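Amidohydrolase (Thermotoga maritima, PDB 3OOQ) probably acts as a metal-dependent amidohydrolase of the TIM-barrel superfamily, perhaps hydrolysing a cyclic amide such as allantoin. Local coordinates at residues 250-262 with 283-297. Residues are numbered along the deposited sequence; the frame is centred on the assembly and turned at random.
Sequences EHGTEAYKISKVL and LKDLTMETIAKLLKD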
ATOM      1  N   GLU F 250     -19.605 -30.787  10.481  1.00 20.26           N
ATOM      2  CA  GLU F 250     -19.936 -30.466   9.092  1.00 20.48           C
ATOM      3  C   GLU F 250     -18.805 -30.907   8.174  1.00 19.77           C
ATOM      4  O   GLU F 250     -17.631 -30.668   8.472  1.00 18.73           O
ATOM      5  CB  GLU F 250     -20.168 -28.961   8.887  1.00 21.19           C
ATOM      6  CG  GLU F 250     -20.934 -28.238   9.967  1.00 24.89           C
ATOM      7  CD  GLU F 250     -22.288 -28.868  10.262  1.00 23.73           C
ATOM      8  OE1 GLU F 250     -22.626 -28.938  11.460  1.00 25.68           O
ATOM      9  OE2 GLU F 250     -23.000 -29.298   9.313  1.00 25.56           O
ATOM     10  N   HIS F 251     -19.181 -31.511   7.046  1.00 20.67           N
ATOM     11  CA  HIS F 251     -18.263 -32.109   6.052  1.00 22.54           C
ATOM     12  C   HIS F 251     -17.594 -33.388   6.578  1.00 23.00           C
ATOM     13  O   HIS F 251     -17.807 -34.472   6.019  1.00 23.40           O
ATOM     14  CB  HIS F 251     -17.221 -31.119   5.529  1.00 24.15           C
ATOM     15  CG  HIS F 251     -17.770 -29.759   5.234  1.00 27.53           C
ATOM     16  ND1 HIS F 251     -18.652 -29.520   4.199  1.00 25.98           N
ATOM     17  CD2 HIS F 251     -17.559 -28.561   5.834  1.00 25.84           C
ATOM     18  CE1 HIS F 251     -18.965 -28.233   4.178  1.00 27.10           C
ATOM     19  NE2 HIS F 251     -18.311 -27.628   5.155  1.00 26.72           N
ATOM     20  N   GLY F 252     -16.782 -33.259   7.629  1.00 21.93           N
ATOM     21  CA  GLY F 252     -16.143 -34.420   8.266  1.00 21.80           C
ATOM     22  C   GLY F 252     -15.421 -35.300   7.259  1.00 21.77           C
ATOM     23  O   GLY F 252     -15.500 -36.529   7.307  1.00 21.58           O
ATOM     24  N   THR F 253     -14.702 -34.651   6.353  1.00 20.92           N
ATOM     25  CA  THR F 253     -14.032 -35.317   5.238  1.00 20.68           C
ATOM     26  C   THR F 253     -13.241 -36.567   5.660  1.00 20.78           C
ATOM     27  O   THR F 253     -13.323 -37.592   4.987  1.00 21.48           O
ATOM     28  CB  THR F 253     -13.150 -34.299   4.487  1.00 20.64           C
ATOM     29  OG1 THR F 253     -14.007 -33.334   3.871  1.00 24.24           O
ATOM     30  CG2 THR F 253     -12.311 -34.959   3.408  1.00 23.00           C
ATOM     31  N   GLU F 254     -12.513 -36.482   6.781  1.00 19.80           N
ATOM     32  CA  GLU F 254     -11.729 -37.606   7.285  1.00 19.53           C
ATOM     33  C   GLU F 254     -12.361 -38.321   8.477  1.00 19.84           C
ATOM     34  O   GLU F 254     -11.670 -39.065   9.186  1.00 19.79           O
ATOM     35  CB  GLU F 254     -10.300 -37.150   7.623  1.00 19.53           C
ATOM     36  CG  GLU F 254      -9.537 -36.652   6.411  1.00 19.94           C
ATOM     37  CD  GLU F 254      -8.053 -36.487   6.666  1.00 20.44           C
ATOM     38  OE1 GLU F 254      -7.625 -36.454   7.845  1.00 20.42           O
ATOM     39  OE2 GLU F 254      -7.311 -36.408   5.663  1.00 21.13           O
ATOM     40  N   ALA F 255     -13.668 -38.113   8.688  1.00 20.01           N
ATOM     41  CA  ALA F 255     -14.405 -38.763   9.784  1.00 21.13           C
ATOM     42  C   ALA F 255     -14.275 -40.290   9.732  1.00 22.28           C
ATOM     43  O   ALA F 255     -14.275 -40.956  10.774  1.00 21.95           O
ATOM     44  CB  ALA F 255     -15.890 -38.341   9.786  1.00 20.82           C
ATOM     45  N   TYR F 256     -14.125 -40.828   8.522  1.00 23.30           N
ATOM     46  CA  TYR F 256     -13.998 -42.264   8.342  1.00 25.12           C
ATOM     47  C   TYR F 256     -12.749 -42.837   9.024  1.00 26.82           C
ATOM     48  O   TYR F 256     -12.722 -44.013   9.396  1.00 28.31           O
ATOM     49  CB  TYR F 256     -14.062 -42.638   6.856  1.00 25.57           C
ATOM     50  CG  TYR F 256     -12.839 -42.268   6.033  1.00 28.35           C
ATOM     51  CD1 TYR F 256     -11.719 -43.111   5.979  1.00 26.01           C
ATOM     52  CD2 TYR F 256     -12.814 -41.089   5.281  1.00 25.74           C
ATOM     53  CE1 TYR F 256     -10.598 -42.770   5.210  1.00 28.80           C
ATOM     54  CE2 TYR F 256     -11.704 -40.745   4.505  1.00 28.16           C
ATOM     55  CZ  TYR F 256     -10.602 -41.583   4.477  1.00 26.11           C
ATOM     56  OH  TYR F 256      -9.512 -41.237   3.696  1.00 29.23           O
ATOM     57  N   LYS F 257     -11.725 -42.009   9.207  1.00 26.45           N
ATOM     58  CA  LYS F 257     -10.521 -42.453   9.887  1.00 26.86           C
ATOM     59  C   LYS F 257     -10.754 -42.585  11.391  1.00 26.52           C
ATOM     60  O   LYS F 257     -10.019 -43.275  12.067  1.00 27.88           O
ATOM     61  CB  LYS F 257      -9.347 -41.507   9.599  1.00 27.90           C
ATOM     62  CG  LYS F 257      -9.036 -41.336   8.124  1.00 28.77           C
ATOM     63  CD  LYS F 257      -7.904 -40.352   7.889  1.00 29.00           C
ATOM     64  CE  LYS F 257      -7.491 -40.371   6.428  1.00 28.70           C
ATOM     65  NZ  LYS F 257      -6.421 -39.373   6.124  1.00 30.31           N
ATOM     66  N   ILE F 258     -11.787 -41.947  11.919  1.00 25.63           N
ATOM     67  CA  ILE F 258     -12.030 -41.986  13.361  1.00 25.99           C
ATOM     68  C   ILE F 258     -13.477 -42.326  13.659  1.00 25.62           C
ATOM     69  O   ILE F 258     -14.046 -41.885  14.663  1.00 25.62           O
ATOM     70  CB  ILE F 258     -11.642 -40.638  14.029  1.00 26.79           C
ATOM     71  CG1 ILE F 258     -12.393 -39.486  13.357  1.00 21.29           C
ATOM     72  CG2 ILE F 258     -10.117 -40.430  13.954  1.00 22.06           C
ATOM     73  CD1 ILE F 258     -12.421 -38.177  14.143  1.00 27.19           C
ATOM     74  N   SER F 259     -14.066 -43.132  12.785  1.00 25.75           N
ATOM     75  CA  SER F 259     -15.498 -43.427  12.841  1.00 26.50           C
ATOM     76  C   SER F 259     -15.938 -44.127  14.139  1.00 27.60           C
ATOM     77  O   SER F 259     -17.038 -43.880  14.638  1.00 27.58           O
ATOM     78  CB  SER F 259     -15.927 -44.232  11.612  1.00 25.69           C
ATOM     79  OG  SER F 259     -15.055 -45.326  11.396  1.00 29.66           O
ATOM     80  N   LYS F 260     -15.074 -44.976  14.691  1.00 29.05           N
ATOM     81  CA  LYS F 260     -15.393 -45.687  15.936  1.00 30.46           C
ATOM     82  C   LYS F 260     -15.660 -44.698  17.050  1.00 28.94           C
ATOM     83  O   LYS F 260     -16.652 -44.821  17.771  1.00 28.62           O
ATOM     84  CB  LYS F 260     -14.275 -46.660  16.330  1.00 33.20           C
ATOM     85  CG  LYS F 260     -14.447 -48.097  15.783  1.00 54.73           C
ATOM     86  CD  LYS F 260     -14.681 -48.155  14.258  1.00 36.45           C
ATOM     87  CE  LYS F 260     -14.104 -49.447  13.654  1.00 54.85           C
ATOM     88  NZ  LYS F 260     -14.806 -50.668  14.161  1.00 38.61           N
ATOM     89  N   VAL F 261     -14.809 -43.678  17.142  1.00 28.10           N
ATOM     90  CA  VAL F 261     -14.988 -42.639  18.144  1.00 27.49           C
ATOM     91  C   VAL F 261     -16.282 -41.867  17.949  1.00 26.64           C
ATOM     92  O   VAL F 261     -17.005 -41.626  18.914  1.00 27.01           O
ATOM     93  CB  VAL F 261     -13.770 -41.676  18.196  1.00 27.98           C
ATOM     94  CG1 VAL F 261     -13.919 -40.698  19.340  1.00 34.37           C
ATOM     95  CG2 VAL F 261     -12.505 -42.488  18.389  1.00 34.81           C
ATOM     96  N   LEU F 262     -16.581 -41.488  16.705  1.00 25.96           N
ATOM     97  CA  LEU F 262     -17.795 -40.736  16.401  1.00 25.35           C
ATOM     98  C   LEU F 262     -19.049 -41.541  16.749  1.00 25.13           C
ATOM     99  O   LEU F 262     -19.993 -41.002  17.337  1.00 24.75           O
ATOM    100  CB  LEU F 262     -17.812 -40.287  14.924  1.00 25.08           C
ATOM    101  CG  LEU F 262     -16.632 -39.388  14.481  1.00 30.33           C
ATOM    102  CD1 LEU F 262     -16.722 -39.076  13.011  1.00 25.11           C
ATOM    103  CD2 LEU F 262     -16.595 -38.111  15.236  1.00 24.35           C
ATOM    104  N   LEU F 283      -8.628 -31.551   1.871  1.00 19.31           N
ATOM    105  CA  LEU F 283      -9.570 -32.392   1.121  1.00 20.07           C
ATOM    106  C   LEU F 283      -8.896 -33.551   0.380  1.00 21.09           C
ATOM    107  O   LEU F 283      -9.568 -34.294  -0.334  1.00 21.77           O
ATOM    108  CB  LEU F 283     -10.374 -31.535   0.122  1.00 19.78           C
ATOM    109  CG  LEU F 283     -11.182 -30.370   0.701  1.00 28.87           C
ATOM    110  CD1 LEU F 283     -12.070 -29.709  -0.355  1.00 20.34           C
ATOM    111  CD2 LEU F 283     -12.032 -30.840   1.850  1.00 20.19           C
ATOM    112  N   LYS F 284      -7.586 -33.724   0.540  1.00 22.42           N
ATOM    113  CA  LYS F 284      -6.854 -34.738  -0.257  1.00 24.40           C
ATOM    114  C   LYS F 284      -7.380 -36.186  -0.134  1.00 24.33           C
ATOM    115  O   LYS F 284      -7.293 -36.948  -1.095  1.00 24.35           O
ATOM    116  CB  LYS F 284      -5.346 -34.703   0.027  1.00 25.76           C
ATOM    117  CG  LYS F 284      -4.902 -35.404   1.297  1.00 33.61           C
ATOM    118  CD  LYS F 284      -3.361 -35.438   1.418  1.00 28.38           C
ATOM    119  CE  LYS F 284      -2.902 -36.582   2.317  1.00 34.80           C
ATOM    120  NZ  LYS F 284      -1.663 -36.237   3.093  1.00 30.29           N
ATOM    121  N   ASP F 285      -7.904 -36.556   1.035  1.00 24.32           N
ATOM    122  CA  ASP F 285      -8.437 -37.916   1.252  1.00 25.48           C
ATOM    123  C   ASP F 285      -9.967 -38.012   1.204  1.00 24.99           C
ATOM    124  O   ASP F 285     -10.549 -38.994   1.689  1.00 25.08           O
ATOM    125  CB  ASP F 285      -7.906 -38.508   2.571  1.00 27.32           C
ATOM    126  CG  ASP F 285      -6.451 -38.945   2.470  1.00 27.29           C
ATOM    127  OD1 ASP F 285      -5.938 -39.090   1.348  1.00 29.33           O
ATOM    128  OD2 ASP F 285      -5.807 -39.147   3.508  1.00 29.23           O
ATOM    129  N   LEU F 286     -10.619 -37.005   0.631  1.00 24.24           N
ATOM    130  CA  LEU F 286     -12.068 -37.067   0.407  1.00 24.86           C
ATOM    131  C   LEU F 286     -12.393 -38.277  -0.463  1.00 24.05           C
ATOM    132  O   LEU F 286     -11.716 -38.536  -1.448  1.00 22.94           O
ATOM    133  CB  LEU F 286     -12.578 -35.764  -0.247  1.00 26.11           C
ATOM    134  CG  LEU F 286     -14.022 -35.563  -0.727  1.00 18.94           C
ATOM    135  CD1 LEU F 286     -14.293 -34.074  -0.887  1.00 27.71           C
ATOM    136  CD2 LEU F 286     -14.232 -36.176  -2.070  1.00 27.74           C
ATOM    137  N   THR F 287     -13.419 -39.028  -0.074  1.00 24.93           N
ATOM    138  CA  THR F 287     -13.880 -40.179  -0.848  1.00 25.90           C
ATOM    139  C   THR F 287     -15.379 -40.370  -0.668  1.00 26.85           C
ATOM    140  O   THR F 287     -15.929 -40.187   0.434  1.00 25.36           O
ATOM    141  CB  THR F 287     -13.120 -41.493  -0.503  1.00 26.37           C
ATOM    142  OG1 THR F 287     -13.772 -42.600  -1.153  1.00 23.46           O
ATOM    143  CG2 THR F 287     -13.085 -41.738   1.020  1.00 22.62           C
HETATM  144  N   MSE F 288     -16.038 -40.724  -1.762  1.00 28.94           N
HETATM  145  CA  MSE F 288     -17.455 -41.022  -1.721  1.00 32.02           C
HETATM  146  C   MSE F 288     -17.754 -42.307  -0.937  1.00 29.74           C
HETATM  147  O   MSE F 288     -18.891 -42.537  -0.512  1.00 28.78           O
HETATM  148  CB  MSE F 288     -18.001 -41.125  -3.128  1.00 37.50           C
HETATM  149  CG  MSE F 288     -19.436 -40.748  -3.182  1.00 46.60           C
HETATM  150 SE   MSE F 288     -19.708 -39.764  -4.785  1.00 47.14          SE
HETATM  151  CE  MSE F 288     -21.183 -38.670  -4.183  1.00 46.66           C
ATOM    152  N   GLU F 289     -16.716 -43.120  -0.742  1.00 28.77           N
ATOM    153  CA  GLU F 289     -16.789 -44.317   0.094  1.00 28.82           C
ATOM    154  C   GLU F 289     -17.101 -44.039   1.556  1.00 27.91           C
ATOM    155  O   GLU F 289     -17.473 -44.952   2.301  1.00 28.35           O
ATOM    156  CB  GLU F 289     -15.473 -45.073   0.017  1.00 29.78           C
ATOM    157  CG  GLU F 289     -15.198 -45.683  -1.341  1.00 44.93           C
ATOM    158  CD  GLU F 289     -14.077 -46.689  -1.285  1.00 31.49           C
ATOM    159  OE1 GLU F 289     -13.150 -46.509  -0.468  1.00 45.50           O
ATOM    160  OE2 GLU F 289     -14.126 -47.665  -2.049  1.00 45.84           O
ATOM    161  N   THR F 290     -16.939 -42.785   1.965  1.00 26.92           N
ATOM    162  CA  THR F 290     -17.201 -42.377   3.335  1.00 26.16           C
ATOM    163  C   THR F 290     -18.663 -42.645   3.758  1.00 24.45           C
ATOM    164  O   THR F 290     -18.932 -42.995   4.909  1.00 23.50           O
ATOM    165  CB  THR F 290     -16.780 -40.887   3.575  1.00 26.12           C
ATOM    166  OG1 THR F 290     -16.522 -40.683   4.963  1.00 45.48           O
ATOM    167  CG2 THR F 290     -17.860 -39.910   3.134  1.00 44.38           C
ATOM    168  N   ILE F 291     -19.598 -42.503   2.821  1.00 22.98           N
ATOM    169  CA  ILE F 291     -20.994 -42.776   3.120  1.00 23.10           C
ATOM    170  C   ILE F 291     -21.122 -44.213   3.673  1.00 23.71           C
ATOM    171  O   ILE F 291     -21.534 -44.414   4.818  1.00 23.06           O
ATOM    172  CB  ILE F 291     -21.904 -42.525   1.897  1.00 23.59           C
ATOM    173  CG1 ILE F 291     -21.999 -41.008   1.604  1.00 22.88           C
ATOM    174  CG2 ILE F 291     -23.301 -43.150   2.114  1.00 23.26           C
ATOM    175  CD1 ILE F 291     -22.600 -40.666   0.253  1.00 23.01           C
ATOM    176  N   ALA F 292     -20.702 -45.181   2.870  1.00 24.43           N
ATOM    177  CA  ALA F 292     -20.696 -46.592   3.252  1.00 25.33           C
ATOM    178  C   ALA F 292     -19.974 -46.807   4.572  1.00 26.07           C
ATOM    179  O   ALA F 292     -20.497 -47.479   5.473  1.00 26.60           O
ATOM    180  CB  ALA F 292     -20.031 -47.421   2.156  1.00 25.42           C
ATOM    181  N   LYS F 293     -18.776 -46.223   4.690  1.00 25.83           N
ATOM    182  CA  LYS F 293     -17.925 -46.490   5.826  1.00 26.56           C
ATOM    183  C   LYS F 293     -18.574 -46.017   7.119  1.00 26.21           C
ATOM    184  O   LYS F 293     -18.591 -46.748   8.114  1.00 26.70           O
ATOM    185  CB  LYS F 293     -16.541 -45.869   5.642  1.00 27.87           C
ATOM    186  CG  LYS F 293     -15.759 -46.502   4.509  1.00 33.08           C
ATOM    187  CD  LYS F 293     -14.448 -45.785   4.231  1.00 30.58           C
ATOM    188  CE  LYS F 293     -13.574 -46.648   3.330  1.00 34.31           C
ATOM    189  NZ  LYS F 293     -12.207 -46.725   3.871  1.00 32.87           N
ATOM    190  N   LEU F 294     -19.128 -44.816   7.099  1.00 24.81           N
ATOM    191  CA  LEU F 294     -19.730 -44.259   8.299  1.00 24.96           C
ATOM    192  C   LEU F 294     -21.006 -45.011   8.640  1.00 26.10           C
ATOM    193  O   LEU F 294     -21.202 -45.386   9.791  1.00 25.63           O
ATOM    194  CB  LEU F 294     -19.956 -42.753   8.157  1.00 24.28           C
ATOM    195  CG  LEU F 294     -18.645 -41.950   8.056  1.00 30.66           C
ATOM    196  CD1 LEU F 294     -18.890 -40.460   7.919  1.00 24.14           C
ATOM    197  CD2 LEU F 294     -17.752 -42.225   9.266  1.00 24.71           C
ATOM    198  N   LEU F 295     -21.847 -45.270   7.636  1.00 27.20           N
ATOM    199  CA  LEU F 295     -23.030 -46.116   7.853  1.00 28.51           C
ATOM    200  C   LEU F 295     -22.680 -47.441   8.544  1.00 29.41           C
ATOM    201  O   LEU F 295     -23.301 -47.811   9.536  1.00 29.05           O
ATOM    202  CB  LEU F 295     -23.812 -46.349   6.553  1.00 28.51           C
ATOM    203  CG  LEU F 295     -24.538 -45.114   6.000  1.00 31.69           C
ATOM    204  CD1 LEU F 295     -25.112 -45.363   4.613  1.00 28.30           C
ATOM    205  CD2 LEU F 295     -25.622 -44.634   6.961  1.00 28.51           C
ATOM    206  N   LYS F 296     -21.668 -48.123   8.023  1.00 30.82           N
ATOM    207  CA  LYS F 296     -21.206 -49.401   8.558  1.00 32.54           C
ATOM    208  C   LYS F 296     -20.740 -49.330  10.032  1.00 33.04           C
ATOM    209  O   LYS F 296     -21.019 -50.231  10.827  1.00 32.81           O
ATOM    210  CB  LYS F 296     -20.082 -49.935   7.664  1.00 33.72           C
ATOM    211  CG  LYS F 296     -19.567 -51.310   8.016  1.00 50.28           C
ATOM    212  CD  LYS F 296     -18.480 -51.726   7.036  1.00 36.42           C
ATOM    213  CE  LYS F 296     -17.624 -52.840   7.627  1.00 51.18           C
ATOM    214  NZ  LYS F 296     -16.430 -53.165   6.784  1.00 38.33           N
ATOM    215  N   ASP F 297     -20.024 -48.263  10.377  1.00 32.83           N
ATOM    216  CA  ASP F 297     -19.536 -48.058  11.738  1.00 32.79           C
ATOM    217  C   ASP F 297     -20.558 -47.395  12.664  1.00 30.84           C
ATOM    218  O   ASP F 297     -20.259 -47.113  13.809  1.00 30.86           O
ATOM    219  CB  ASP F 297     -18.206 -47.289  11.714  1.00 34.62           C
ATOM    220  CG  ASP F 297     -17.097 -48.072  11.017  1.00 49.64           C
ATOM    221  OD1 ASP F 297     -17.100 -49.317  11.136  1.00 36.80           O
ATOM    222  OD2 ASP F 297     -16.233 -47.458  10.340  1.00 36.38           O
TER
HETATM  223  O   HOH W   1     -14.591 -38.113   2.550  1.00 15.42           O
HETATM  224  O   HOH W   2      -8.368 -35.309   3.425  1.00 13.87           O
HETATM  225  O   HOH W   3     -14.277 -46.059   8.129  1.00 28.74           O
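Tyr256 and Lys257 reach Asp285 from the short 3-10 turn just before helix 259-264, in a contact that joins two successive outer helices of the TIM-barrel amidohydrolase fold, and the loops leading into them, and illustrates how hydrogen bonds and a salt bridge at the two ends can bracket a largely apolar middle. The hydroxyl of Tyr256 donates to Asp285 O (OH to O 3.2 Å), lying in the carbonyl plane on a lone pair. A chi1 of 72° swings the ring there, setting CG between the backbone N and carbonyl carbon; CG of Lys257 lies over one face, toward the rim, and CE2 meets Thr287 CG2 at 3.9 Å. Replacing Tyr256 by alanine would probably leave Asp285 O without this donor and open a gap against Thr287 CG2.

The extended Lys257 brings NZ to 2.7 Å from Asp285 OD2, on its anti lone pair, and bonds weakly to Glu254 OE2, probably offsetting repulsion between the carboxylates; Gln100 of a second subunit bonds to both Glu254 and Lys257.

Water 2 bridges Glu254 OE2 to Asp285 N, and water 1 joins two backbone atoms, Thr253 O and Thr287 N.

Thr253 CG2 packs on Leu286 CA (3.7 Å). The middle is built round Leu294, whose CD2 lies 3.6 Å from Ser259 CB while CD1 faces Ala255 CB; Thr290 OG1, buried without a partner, abuts Tyr256 CB. At the far end Ser259 OG donates to Asp297 OD2 at 2.7 Å, approaching 40° out of the carboxylate plane.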